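Local coordinates for gene 12 protein (Mycobacterium phage D29, PDB 3HC7), which hydrolyses the ester junction between mycolic acids and the underlying cell-wall polymer of the mycobacterial host, helping to release new phage at lysis, at residues A[6-10]-A[23-27]. Residues are numbered along the deposited sequence; the frame is centred on the assembly and turned at random.
Sequences LFTVH and PADTA
Van der Waals packing joins Leu6, Thr8, Val9 and His10 to Pro23, Ala24 and Ala27, and no hydrogen bond crosses the contact. Leu6 reaches the helix with one methyl, CD2, which sits tightly 3.5 Å from Ala27 CB; with CG anti to the backbone N (chi1 174°), the side chain is carried toward the helix. Thr8 lies against Pro23, CB to CB at 3.7 Å, while its CG2 faces Pro23 O, a carbonyl already bonded to Ala27 N within the helix. The proline ring also abuts the strand backbone, Pro23 CG lying 3.3 Å from Val9 O. Here the first strand-helix step of a beta-alpha-beta unit, 5-9, 22-27 and 35-38, illustrates the alpha/beta-hydrolase plan: the axes of strand 6-9 and helix 23-27 come within 8.0 Å and run roughly antiparallel, at 155°. Where the strand ends, the imidazole of His10 meets the helix obliquely, NE2 coming 3.2 Å from Ala24 CB, and the His10 side chain is about 8 Å from that of the active-site Ser82. Polar groups find partners beyond the pair: Thr8 OG1 accepts a hydrogen bond from Trp36 NE1 on the neighbouring strand, and His10 NE2 makes a weak hydrogen bond to Pro17 O.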
# COMPACT_ATOMS: atom_id res chain seq x y z
N LEU A 6 -6.99 5.53 14.54
CA LEU A 6 -6.97 5.15 13.13
C LEU A 6 -5.82 5.88 12.42
O LEU A 6 -5.77 7.11 12.40
CB LEU A 6 -8.31 5.48 12.46
CG LEU A 6 -8.38 5.26 10.95
CD1 LEU A 6 -8.10 3.81 10.61
CD2 LEU A 6 -9.73 5.70 10.39
N PHE A 7 -4.91 5.10 11.85
CA PHE A 7 -3.78 5.65 11.12
C PHE A 7 -4.00 5.43 9.63
O PHE A 7 -4.36 4.33 9.20
CB PHE A 7 -2.47 4.98 11.55
CG PHE A 7 -2.16 5.15 13.01
CD1 PHE A 7 -1.50 6.28 13.47
CD2 PHE A 7 -2.55 4.18 13.93
CE1 PHE A 7 -1.23 6.44 14.82
CE2 PHE A 7 -2.27 4.34 15.28
CZ PHE A 7 -1.61 5.47 15.72
N THR A 8 -3.80 6.48 8.84
CA THR A 8 -4.10 6.42 7.42
C THR A 8 -2.95 6.93 6.58
O THR A 8 -2.30 7.93 6.92
CB THR A 8 -5.37 7.23 7.07
OG1 THR A 8 -5.20 8.59 7.47
CG2 THR A 8 -6.59 6.64 7.76
N VAL A 9 -2.71 6.24 5.48
CA VAL A 9 -1.65 6.62 4.56
C VAL A 9 -2.22 6.69 3.15
O VAL A 9 -2.67 5.69 2.59
CB VAL A 9 -0.48 5.62 4.60
CG1 VAL A 9 0.70 6.16 3.79
CG2 VAL A 9 -0.06 5.37 6.04
N HIS A 10 -2.20 7.90 2.59
CA HIS A 10 -2.71 8.14 1.25
C HIS A 10 -1.98 7.37 0.15
O HIS A 10 -0.87 6.87 0.34
CB HIS A 10 -2.65 9.64 0.93
CG HIS A 10 -3.84 10.41 1.41
ND1 HIS A 10 -5.09 10.28 0.85
CD2 HIS A 10 -3.97 11.32 2.40
CE1 HIS A 10 -5.93 11.08 1.46
NE2 HIS A 10 -5.28 11.73 2.42
N PRO A 23 -8.15 6.70 2.03
CA PRO A 23 -7.97 6.47 3.47
C PRO A 23 -8.45 7.64 4.31
O PRO A 23 -8.99 7.42 5.38
CB PRO A 23 -6.45 6.31 3.63
CG PRO A 23 -5.89 6.16 2.26
CD PRO A 23 -6.87 6.82 1.32
N ALA A 24 -8.24 8.87 3.85
CA ALA A 24 -8.68 10.03 4.62
C ALA A 24 -10.19 10.16 4.57
O ALA A 24 -10.83 10.48 5.57
CB ALA A 24 -8.00 11.29 4.14
N ASP A 25 -10.76 9.92 3.39
CA ASP A 25 -12.22 9.97 3.23
C ASP A 25 -12.85 8.99 4.20
O ASP A 25 -13.87 9.27 4.82
CB ASP A 25 -12.64 9.58 1.81
CG ASP A 25 -12.05 10.49 0.75
OD1 ASP A 25 -11.64 11.63 1.09
OD2 ASP A 25 -12.01 10.06 -0.43
N THR A 26 -12.23 7.82 4.32
CA THR A 26 -12.74 6.77 5.18
C THR A 26 -12.70 7.21 6.63
O THR A 26 -13.72 7.21 7.31
CB THR A 26 -11.96 5.45 4.98
OG1 THR A 26 -12.09 5.02 3.62
CG2 THR A 26 -12.50 4.37 5.90
N ALA A 27 -11.52 7.60 7.11
CA ALA A 27 -11.37 8.11 8.48
C ALA A 27 -12.44 9.15 8.83
O ALA A 27 -12.96 9.17 9.95
CB ALA A 27 -9.97 8.69 8.68